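Local coordinates for protein Bd3460 (Bdellovibrio bacteriovorus, PDB 5CEC) that binds the predatory endopeptidase Bd3459 through its ankyrin repeats and probably acts as an immunity protein that shields the predator from its own enzyme, at residues K46-N57 / K80-N88; N57-M68 / N88-A99. All coordinates share one frame; numbering follows the deposited sequence.

Interaction 1: residues K46-N57 / K80-N88; sequences KNLVQKNKIDLN and KFLLSKKVN
F81 reaches across from helix 76-84 and meets K46 and V49 of helix 42-49 and Q50 just beyond. K46 lies over one face of the ring, a CH-pi contact with CG 4.1 Å from the ring centroid. V49 and Q50 stand at the ring edge instead. V49 CB is 3.6 Å from F81 CE2, and Q50 NE2 is 3.5 Å from F81 CE1. The F81 ring takes this place because its CG is anti to the backbone N (chi1 173°).

Q50 bends at chi2 and meets K85, whose chain is also bent. K85 NZ gives a hydrogen bond of 2.9 Å to Q50 OE1 from above the carbonyl plane. L56 packs against K85 and V87. Its CD1 is 3.6 Å from K85 CB, and its CB touches V87 CG1. V49 and L56 both also touch L33 of helix 31-39.

At the loop end, N88 N donates to N57 OD1 (2.8 Å, N-H...O angle 164°). The two amide planes are nearly perpendicular, and N88 OD1 accepts from E90 N. Water 1 also donates to N57 OD1 and joins it to N88 O. D55 positions this asparagine through an Asx turn to N57 N. K86, with positive phi, follows helix 76-84 and closes it in a Schellman motif. Neighbouring outer helices that each run into a loop are characteristic of the ankyrin fold.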
loop_
_atom_site.group_PDB
_atom_site.type_symbol
_atom_site.label_atom_id
_atom_site.label_comp_id
_atom_site.label_asym_id
_atom_site.label_seq_id
_atom_site.Cartn_x
_atom_site.Cartn_y
_atom_site.Cartn_z
ATOM N N LYS B 46 11.092 8.315 -18.775
ATOM C CA LYS B 46 12.358 8.522 -19.521
ATOM C C LYS B 46 12.148 8.543 -21.034
ATOM O O LYS B 46 12.797 9.329 -21.749
ATOM C CB LYS B 46 13.407 7.476 -19.136
ATOM C CG LYS B 46 13.953 7.653 -17.731
ATOM C CD LYS B 46 15.123 6.719 -17.463
ATOM C CE LYS B 46 15.601 6.834 -16.034
ATOM N NZ LYS B 46 16.790 5.976 -15.787
ATOM N N ASN B 47 11.244 7.687 -21.520
ATOM C CA ASN B 47 10.891 7.663 -22.946
ATOM C C ASN B 47 10.144 8.886 -23.451
ATOM O O ASN B 47 10.089 9.086 -24.638
ATOM C CB ASN B 47 10.104 6.395 -23.301
ATOM C CG ASN B 47 10.971 5.138 -23.271
ATOM O OD1 ASN B 47 12.205 5.208 -23.192
ATOM N ND2 ASN B 47 10.325 3.976 -23.336
ATOM N N LEU B 48 9.577 9.700 -22.571
ATOM C CA LEU B 48 8.896 10.950 -22.974
ATOM C C LEU B 48 9.738 12.206 -22.737
ATOM O O LEU B 48 9.667 13.165 -23.513
ATOM C CB LEU B 48 7.555 11.081 -22.227
ATOM C CG LEU B 48 6.440 10.136 -22.703
ATOM C CD1 LEU B 48 5.280 10.082 -21.715
ATOM C CD2 LEU B 48 5.953 10.554 -24.082
ATOM N N VAL B 49 10.526 12.204 -21.664
ATOM C CA VAL B 49 11.252 13.403 -21.251
ATOM C C VAL B 49 12.498 13.613 -22.107
ATOM O O VAL B 49 12.753 14.742 -22.537
ATOM C CB VAL B 49 11.600 13.359 -19.754
ATOM C CG1 VAL B 49 12.520 14.509 -19.363
ATOM C CG2 VAL B 49 10.318 13.409 -18.933
ATOM N N GLN B 50 13.245 12.539 -22.375
ATOM C CA GLN B 50 14.510 12.638 -23.130
ATOM C C GLN B 50 14.247 12.975 -24.597
ATOM O O GLN B 50 15.070 13.624 -25.244
ATOM C CB GLN B 50 15.317 11.345 -22.995
ATOM C CG GLN B 50 15.657 10.945 -21.557
ATOM C CD GLN B 50 16.827 11.715 -20.968
ATOM O OE1 GLN B 50 17.198 12.792 -21.447
ATOM N NE2 GLN B 50 17.422 11.153 -19.918
ATOM N N LYS B 51 13.091 12.548 -25.116
ATOM C CA LYS B 51 12.566 13.042 -26.403
ATOM C C LYS B 51 12.370 14.583 -26.394
ATOM O O LYS B 51 12.346 15.198 -27.464
ATOM C CB LYS B 51 11.267 12.292 -26.761
ATOM C CG LYS B 51 10.550 12.694 -28.052
ATOM C CD LYS B 51 10.788 11.743 -29.219
ATOM C CE LYS B 51 9.875 12.087 -30.395
ATOM N NZ LYS B 51 10.138 13.443 -30.963
ATOM N N ASN B 52 12.233 15.189 -25.205
ATOM C CA ASN B 52 12.402 16.655 -24.957
ATOM C C ASN B 52 11.590 17.595 -25.873
ATOM O O ASN B 52 12.031 18.693 -26.237
ATOM C CB ASN B 52 13.906 17.031 -24.915
ATOM C CG ASN B 52 14.199 18.295 -24.117
ATOM O OD1 ASN B 52 13.306 18.923 -23.540
ATOM N ND2 ASN B 52 15.471 18.682 -24.093
ATOM N N LYS B 53 10.392 17.132 -26.222
ATOM C CA LYS B 53 9.347 17.950 -26.839
ATOM C C LYS B 53 8.484 18.596 -25.729
ATOM O O LYS B 53 7.570 19.385 -26.017
ATOM C CB LYS B 53 8.480 17.084 -27.776
ATOM C CG LYS B 53 7.629 16.016 -27.070
ATOM C CD LYS B 53 7.505 14.698 -27.843
ATOM C CE LYS B 53 7.127 13.518 -26.941
ATOM N NZ LYS B 53 8.081 13.240 -25.815
ATOM N N ILE B 54 8.768 18.260 -24.465
ATOM C CA ILE B 54 7.914 18.649 -23.361
ATOM C C ILE B 54 8.619 19.614 -22.425
ATOM O O ILE B 54 9.727 19.356 -21.940
ATOM C CB ILE B 54 7.459 17.416 -22.562
ATOM C CG1 ILE B 54 6.753 16.423 -23.493
ATOM C CG2 ILE B 54 6.518 17.832 -21.428
ATOM C CD1 ILE B 54 6.510 15.052 -22.906
ATOM N N ASP B 55 7.936 20.716 -22.165
ATOM C CA ASP B 55 8.329 21.673 -21.154
ATOM C C ASP B 55 7.919 21.104 -19.829
ATOM O O ASP B 55 6.747 21.047 -19.514
ATOM C CB ASP B 55 7.624 23.004 -21.435
ATOM C CG ASP B 55 7.887 24.058 -20.381
ATOM O OD1 ASP B 55 8.643 23.832 -19.396
ATOM O OD2 ASP B 55 7.307 25.142 -20.570
ATOM N N LEU B 56 8.903 20.707 -19.028
ATOM C CA LEU B 56 8.622 20.041 -17.764
ATOM C C LEU B 56 8.015 20.967 -16.737
ATOM O O LEU B 56 7.538 20.475 -15.726
ATOM C CB LEU B 56 9.892 19.398 -17.190
ATOM C CG LEU B 56 10.506 18.275 -18.031
ATOM C CD1 LEU B 56 11.828 17.812 -17.435
ATOM C CD2 LEU B 56 9.577 17.086 -18.196
ATOM N N ASN B 57 8.064 22.290 -16.959
ATOM C CA ASN B 57 7.405 23.232 -16.066
ATOM C C ASN B 57 6.001 23.608 -16.526
ATOM O O ASN B 57 5.334 24.374 -15.837
ATOM C CB ASN B 57 8.275 24.485 -15.898
ATOM C CG ASN B 57 9.536 24.217 -15.112
ATOM O OD1 ASN B 57 9.570 23.353 -14.217
ATOM N ND2 ASN B 57 10.597 24.951 -15.436
ATOM N N LYS B 80 13.730 11.935 -8.585
ATOM C CA LYS B 80 15.164 12.153 -8.756
ATOM C C LYS B 80 15.512 12.451 -10.213
ATOM O O LYS B 80 16.341 13.336 -10.500
ATOM C CB LYS B 80 15.951 10.937 -8.265
ATOM C CG LYS B 80 16.003 10.761 -6.762
ATOM C CD LYS B 80 16.763 9.486 -6.391
ATOM C CE LYS B 80 17.103 9.415 -4.909
ATOM N NZ LYS B 80 18.035 8.277 -4.621
ATOM N N PHE B 81 14.886 11.713 -11.132
ATOM C CA PHE B 81 15.079 11.939 -12.558
ATOM C C PHE B 81 14.665 13.358 -12.970
ATOM O O PHE B 81 15.400 14.080 -13.662
ATOM C CB PHE B 81 14.322 10.887 -13.387
ATOM C CG PHE B 81 14.334 11.159 -14.866
ATOM C CD1 PHE B 81 15.504 10.988 -15.603
ATOM C CD2 PHE B 81 13.195 11.633 -15.524
ATOM C CE1 PHE B 81 15.528 11.260 -16.960
ATOM C CE2 PHE B 81 13.220 11.911 -16.894
ATOM C CZ PHE B 81 14.386 11.717 -17.611
ATOM N N LEU B 82 13.511 13.799 -12.500
ATOM C CA LEU B 82 13.053 15.153 -12.809
ATOM C C LEU B 82 13.914 16.238 -12.162
ATOM O O LEU B 82 14.184 17.271 -12.786
ATOM C CB LEU B 82 11.605 15.334 -12.395
ATOM C CG LEU B 82 10.612 14.478 -13.189
ATOM C CD1 LEU B 82 9.212 14.537 -12.585
ATOM C CD2 LEU B 82 10.569 14.825 -14.674
ATOM N N LEU B 83 14.393 16.008 -10.940
ATOM C CA LEU B 83 15.326 16.951 -10.314
ATOM C C LEU B 83 16.615 17.090 -11.136
ATOM O O LEU B 83 17.176 18.195 -11.242
ATOM C CB LEU B 83 15.666 16.530 -8.868
ATOM C CG LEU B 83 14.515 16.569 -7.877
ATOM C CD1 LEU B 83 14.941 16.021 -6.546
ATOM C CD2 LEU B 83 14.029 17.969 -7.697
ATOM N N SER B 84 17.060 16.007 -11.754
ATOM C CA SER B 84 18.259 16.059 -12.605
ATOM C C SER B 84 18.043 16.904 -13.863
ATOM O O SER B 84 19.009 17.365 -14.452
ATOM C CB SER B 84 18.721 14.647 -12.969
ATOM O OG SER B 84 18.007 14.098 -14.071
ATOM N N LYS B 85 16.785 17.106 -14.267
ATOM C CA LYS B 85 16.433 18.009 -15.364
ATOM C C LYS B 85 16.222 19.454 -14.904
ATOM O O LYS B 85 15.877 20.311 -15.715
ATOM C CB LYS B 85 15.179 17.508 -16.087
ATOM C CG LYS B 85 15.290 16.086 -16.642
ATOM C CD LYS B 85 16.370 15.971 -17.717
ATOM C CE LYS B 85 16.499 14.559 -18.274
ATOM N NZ LYS B 85 17.747 14.391 -19.070
ATOM N N LYS B 86 16.406 19.722 -13.612
ATOM C CA LYS B 86 16.372 21.083 -13.041
ATOM C C LYS B 86 14.998 21.735 -13.164
ATOM O O LYS B 86 14.902 22.930 -13.401
ATOM C CB LYS B 86 17.464 21.979 -13.637
ATOM C CG LYS B 86 18.836 21.342 -13.714
ATOM C CD LYS B 86 19.402 20.985 -12.354
ATOM C CE LYS B 86 20.834 20.469 -12.471
ATOM N NZ LYS B 86 21.840 21.558 -12.578
ATOM N N VAL B 87 13.941 20.947 -12.949
ATOM C CA VAL B 87 12.597 21.485 -12.984
ATOM C C VAL B 87 12.375 22.492 -11.856
ATOM O O VAL B 87 13.045 22.466 -10.805
ATOM C CB VAL B 87 11.553 20.353 -12.889
ATOM C CG1 VAL B 87 11.690 19.431 -14.085
ATOM C CG2 VAL B 87 11.610 19.623 -11.537
ATOM N N ASN B 88 11.409 23.379 -12.048
ATOM C CA ASN B 88 11.057 24.353 -11.020
ATOM C C ASN B 88 10.309 23.661 -9.883
ATOM O O ASN B 88 9.306 22.970 -10.100
ATOM C CB ASN B 88 10.228 25.515 -11.594
ATOM C CG ASN B 88 9.960 26.612 -10.536
ATOM O OD1 ASN B 88 9.142 26.418 -9.667
ATOM N ND2 ASN B 88 10.713 27.732 -10.567
HETATM O O HOH W 1 8.220 21.740 -12.280
#

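Interaction 2: residues N57-M68 / N88-A99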
loop_
_atom_site.group_PDB
_atom_site.type_symbol
_atom_site.label_atom_id
_atom_site.label_comp_id
_atom_site.label_asym_id
_atom_site.label_seq_id
_atom_site.Cartn_x
_atom_site.Cartn_y
_atom_site.Cartn_z
ATOM N N ASN B 57 8.064 22.290 -16.959
ATOM C CA ASN B 57 7.405 23.232 -16.066
ATOM C C ASN B 57 6.001 23.608 -16.526
ATOM O O ASN B 57 5.334 24.374 -15.837
ATOM C CB ASN B 57 8.275 24.485 -15.898
ATOM C CG ASN B 57 9.536 24.217 -15.112
ATOM O OD1 ASN B 57 9.570 23.353 -14.217
ATOM N ND2 ASN B 57 10.597 24.951 -15.436
ATOM N N ALA B 58 5.568 23.133 -17.703
ATOM C CA ALA B 58 4.198 23.408 -18.139
ATOM C C ALA B 58 3.166 22.724 -17.231
ATOM O O ALA B 58 3.351 21.580 -16.778
ATOM C CB ALA B 58 3.993 23.012 -19.595
ATOM N N GLN B 59 2.093 23.453 -16.952
ATOM C CA GLN B 59 1.058 22.982 -16.055
ATOM C C GLN B 59 -0.211 22.635 -16.821
ATOM O O GLN B 59 -0.564 23.297 -17.811
ATOM C CB GLN B 59 0.794 24.042 -14.996
ATOM C CG GLN B 59 1.928 24.156 -13.994
ATOM C CD GLN B 59 1.850 25.410 -13.153
ATOM O OE1 GLN B 59 2.275 26.498 -13.571
ATOM N NE2 GLN B 59 1.276 25.278 -11.969
ATOM N N ASP B 60 -0.914 21.618 -16.327
ATOM C CA ASP B 60 -2.119 21.151 -16.958
ATOM C C ASP B 60 -3.336 21.945 -16.483
ATOM O O ASP B 60 -3.192 22.970 -15.800
ATOM C CB ASP B 60 -2.255 19.636 -16.787
ATOM C CG ASP B 60 -2.711 19.197 -15.418
ATOM O OD1 ASP B 60 -2.957 20.023 -14.540
ATOM O OD2 ASP B 60 -2.846 17.969 -15.255
ATOM N N GLU B 61 -4.528 21.473 -16.841
ATOM C CA GLU B 61 -5.757 22.217 -16.572
ATOM C C GLU B 61 -6.093 22.443 -15.088
ATOM O O GLU B 61 -6.827 23.364 -14.773
ATOM C CB GLU B 61 -6.938 21.549 -17.274
ATOM C CG GLU B 61 -7.307 20.174 -16.722
ATOM C CD GLU B 61 -8.556 19.593 -17.353
ATOM O OE1 GLU B 61 -9.646 20.203 -17.229
ATOM O OE2 GLU B 61 -8.442 18.516 -17.967
ATOM N N THR B 62 -5.540 21.625 -14.187
ATOM C CA THR B 62 -5.703 21.843 -12.741
ATOM C C THR B 62 -4.409 22.335 -12.059
ATOM O O THR B 62 -4.338 22.391 -10.843
ATOM C CB THR B 62 -6.229 20.585 -11.996
ATOM O OG1 THR B 62 -5.183 19.621 -11.802
ATOM C CG2 THR B 62 -7.400 19.942 -12.727
ATOM N N GLY B 63 -3.414 22.712 -12.870
ATOM C CA GLY B 63 -2.135 23.291 -12.425
ATOM C C GLY B 63 -1.046 22.307 -12.102
ATOM O O GLY B 63 -0.036 22.685 -11.510
ATOM N N MET B 64 -1.238 21.036 -12.460
ATOM C CA MET B 64 -0.259 19.995 -12.139
ATOM C C MET B 64 0.904 19.984 -13.107
ATOM O O MET B 64 0.743 20.184 -14.324
ATOM C CB MET B 64 -0.917 18.612 -12.154
ATOM C CG MET B 64 -2.068 18.452 -11.173
ATOM S SD MET B 64 -1.532 18.458 -9.456
ATOM C CE MET B 64 -0.775 16.839 -9.317
ATOM N N THR B 65 2.054 19.666 -12.560
ATOM C CA THR B 65 3.278 19.379 -13.300
ATOM C C THR B 65 3.646 17.904 -13.151
ATOM O O THR B 65 3.153 17.217 -12.253
ATOM C CB THR B 65 4.445 20.157 -12.714
ATOM O OG1 THR B 65 4.620 19.778 -11.340
ATOM C CG2 THR B 65 4.222 21.663 -12.833
ATOM N N PRO B 66 4.570 17.419 -13.994
ATOM C CA PRO B 66 5.136 16.087 -13.776
ATOM C C PRO B 66 5.671 15.885 -12.371
ATOM O O PRO B 66 5.488 14.799 -11.783
ATOM C CB PRO B 66 6.278 16.028 -14.801
ATOM C CG PRO B 66 5.807 16.915 -15.903
ATOM C CD PRO B 66 5.044 18.019 -15.261
ATOM N N LEU B 67 6.397 16.866 -11.852
ATOM C CA LEU B 67 6.987 16.712 -10.529
ATOM C C LEU B 67 5.920 16.528 -9.457
ATOM O O LEU B 67 6.101 15.724 -8.533
ATOM C CB LEU B 67 7.874 17.920 -10.200
ATOM C CG LEU B 67 8.648 17.806 -8.892
ATOM C CD1 LEU B 67 9.678 16.710 -8.951
ATOM C CD2 LEU B 67 9.262 19.126 -8.499
ATOM N N MET B 68 4.844 17.308 -9.527
ATOM C CA MET B 68 3.743 17.146 -8.559
ATOM C C MET B 68 3.151 15.754 -8.626
ATOM O O MET B 68 2.856 15.169 -7.585
ATOM C CB MET B 68 2.648 18.173 -8.782
ATOM C CG MET B 68 3.012 19.603 -8.440
ATOM S SD MET B 68 1.736 20.658 -9.156
ATOM C CE MET B 68 2.631 22.191 -9.271
ATOM N N ASN B 88 11.409 23.379 -12.048
ATOM C CA ASN B 88 11.057 24.353 -11.020
ATOM C C ASN B 88 10.309 23.661 -9.883
ATOM O O ASN B 88 9.306 22.970 -10.100
ATOM C CB ASN B 88 10.228 25.515 -11.594
ATOM C CG ASN B 88 9.960 26.612 -10.536
ATOM O OD1 ASN B 88 9.142 26.418 -9.667
ATOM N ND2 ASN B 88 10.713 27.732 -10.567
ATOM N N LEU B 89 10.786 23.858 -8.654
ATOM C CA LEU B 89 10.220 23.167 -7.508
ATOM C C LEU B 89 9.002 23.812 -6.916
ATOM O O LEU B 89 8.296 23.175 -6.124
ATOM C CB LEU B 89 11.268 22.986 -6.408
ATOM C CG LEU B 89 12.600 22.303 -6.753
ATOM C CD1 LEU B 89 13.465 22.115 -5.528
ATOM C CD2 LEU B 89 12.354 20.967 -7.438
ATOM N N GLU B 90 8.726 25.052 -7.286
ATOM C CA GLU B 90 7.786 25.898 -6.557
ATOM C C GLU B 90 6.484 26.218 -7.277
ATOM O O GLU B 90 5.632 26.970 -6.745
ATOM C CB GLU B 90 8.483 27.169 -6.102
ATOM C CG GLU B 90 9.740 26.939 -5.294
ATOM C CD GLU B 90 9.595 26.037 -4.099
ATOM O OE1 GLU B 90 8.505 25.932 -3.504
ATOM O OE2 GLU B 90 10.608 25.408 -3.735
ATOM N N LEU B 91 6.275 25.607 -8.438
ATOM C CA LEU B 91 4.972 25.745 -9.091
ATOM C C LEU B 91 3.901 25.148 -8.195
ATOM O O LEU B 91 4.165 24.263 -7.377
ATOM C CB LEU B 91 4.986 25.116 -10.473
ATOM C CG LEU B 91 5.984 25.758 -11.452
ATOM C CD1 LEU B 91 6.094 24.942 -12.712
ATOM C CD2 LEU B 91 5.570 27.182 -11.762
ATOM N N LYS B 92 2.684 25.660 -8.329
ATOM C CA LYS B 92 1.557 25.274 -7.490
ATOM C C LYS B 92 0.366 24.868 -8.324
ATOM O O LYS B 92 0.090 25.468 -9.374
ATOM C CB LYS B 92 1.150 26.423 -6.570
ATOM C CG LYS B 92 2.199 26.717 -5.525
ATOM C CD LYS B 92 1.902 27.977 -4.793
ATOM C CE LYS B 92 2.953 28.281 -3.771
ATOM N NZ LYS B 92 2.875 29.726 -3.426
ATOM N N ASN B 93 -0.341 23.841 -7.867
ATOM C CA ASN B 93 -1.607 23.466 -8.527
ATOM C C ASN B 93 -2.739 24.387 -8.106
ATOM O O ASN B 93 -2.538 25.337 -7.365
ATOM C CB ASN B 93 -1.949 22.006 -8.269
ATOM C CG ASN B 93 -2.525 21.778 -6.887
ATOM O OD1 ASN B 93 -2.129 22.442 -5.941
ATOM N ND2 ASN B 93 -3.518 20.894 -6.769
ATOM N N ASN B 94 -3.959 24.048 -8.513
ATOM C CA ASN B 94 -5.125 24.862 -8.112
ATOM C C ASN B 94 -5.443 24.849 -6.619
ATOM O O ASN B 94 -6.049 25.792 -6.127
ATOM C CB ASN B 94 -6.363 24.541 -8.963
ATOM C CG ASN B 94 -6.888 23.121 -8.785
ATOM O OD1 ASN B 94 -6.263 22.274 -8.154
ATOM N ND2 ASN B 94 -8.008 22.849 -9.400
ATOM N N GLY B 95 -4.933 23.850 -5.899
ATOM C CA GLY B 95 -5.025 23.808 -4.461
ATOM C C GLY B 95 -3.910 24.552 -3.742
ATOM O O GLY B 95 -3.826 24.509 -2.522
ATOM N N GLY B 96 -3.062 25.239 -4.497
ATOM C CA GLY B 96 -1.965 26.015 -3.905
ATOM C C GLY B 96 -0.758 25.230 -3.464
ATOM O O GLY B 96 0.092 25.780 -2.757
ATOM N N GLU B 97 -0.676 23.967 -3.885
ATOM C CA GLU B 97 0.345 23.059 -3.402
ATOM C C GLU B 97 1.510 22.894 -4.341
ATOM O O GLU B 97 1.349 22.668 -5.536
ATOM C CB GLU B 97 -0.273 21.704 -3.095
ATOM C CG GLU B 97 -1.180 21.748 -1.870
ATOM C CD GLU B 97 -1.714 20.394 -1.441
ATOM O OE1 GLU B 97 -2.042 19.577 -2.330
ATOM O OE2 GLU B 97 -1.816 20.173 -0.210
ATOM N N THR B 98 2.708 22.997 -3.780
ATOM C CA THR B 98 3.925 22.636 -4.495
ATOM C C THR B 98 4.124 21.116 -4.411
ATOM O O THR B 98 3.407 20.397 -3.653
ATOM C CB THR B 98 5.171 23.285 -3.906
ATOM O OG1 THR B 98 5.389 22.736 -2.606
ATOM C CG2 THR B 98 5.046 24.820 -3.830
ATOM N N ALA B 99 5.051 20.602 -5.202
ATOM C CA ALA B 99 5.415 19.191 -5.139
ATOM C C ALA B 99 5.723 18.712 -3.726
ATOM O O ALA B 99 5.318 17.609 -3.349
ATOM C CB ALA B 99 6.595 18.855 -6.057
HETATM O O HOH W 1 8.220 21.740 -12.280
HETATM O O HOH W 2 2.145 27.870 -10.172
HETATM O O HOH W 3 -5.174 19.841 -9.017
HETATM O O HOH W 4 6.340 21.345 -10.007
#
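L91 and M68 bring the apolar parts of the two segments together. The L91 branches part: CD1 lies 3.3 Å from N57 O and also meets T65 CG2, while CD2 faces Q59 OE1. M68 is extended beyond CG (chi2 166°), and this carries CE to 3.2 Å from L91 O. Its SD is near N93 CB. L67 CD2 packs between A99 CB, 3.6 Å away, and L89 CD2. M64 SD lies alongside N93, and F102 of helix 99-105 touches M64, M68 and N93.

Among direct polar links, N94 N donates to T62 O (2.9 Å, 152°). G63 O receives a CA-H...O contact from N93 CA. Inside 57-68, Q59 NE2 donates to the same G63 O with its partner close to the amide plane, which fixes the rotation of the Q59 amide.

These are the beta-hairpin-like loops of adjacent ankyrin repeats, stacked side by side. Each has a type I turn, D60 to G63 and N93 to G96. The T65-P66-L67 and T98-A99 sequences just after the turns match the start of the ankyrin TPLH motif, fully in the first and in its threonine in the second. T65 and T98 stand at the N-caps of the inner helices. T65 and M68 form a capping box, with M68 N bonded to T65 OG1.

Side chains also hold each turn. D60 OD1 accepts from T62 N and M64 N, one from each side of the carboxylate. N93 OD1 takes E97 N almost head-on.

Water 3 joins T62 OG1, N93 ND2 and N94 OD1; water 2 joins Q59 NE2 to K92 N. On the Bd3459 side, N93 ND2 and E97 OE1 bond S393 OG of the Bd3459 chain, and N94 ND2 bonds its K390 O.

How the interactions relate
From the N terminus, the chain leaves helix 42-49 through 50-57 and enters the loop before helix 66-72. After helix 66-72, helix 76-84 comes back beside 46-57, and interaction 1 closes a loop between 46-57 and 80-88. The chain runs on through 88-99, which closes interaction 2 against 57-68. The segments alternate, so the two contacts cross rather than nest. N57 and N88 belong to both, with water 1. L82 packs on P66 and L67, and L83 on L89, making the contacts continuous. Interaction 1 ties the outer helices; interaction 2 ties the projecting loops and the starts of the inner helices.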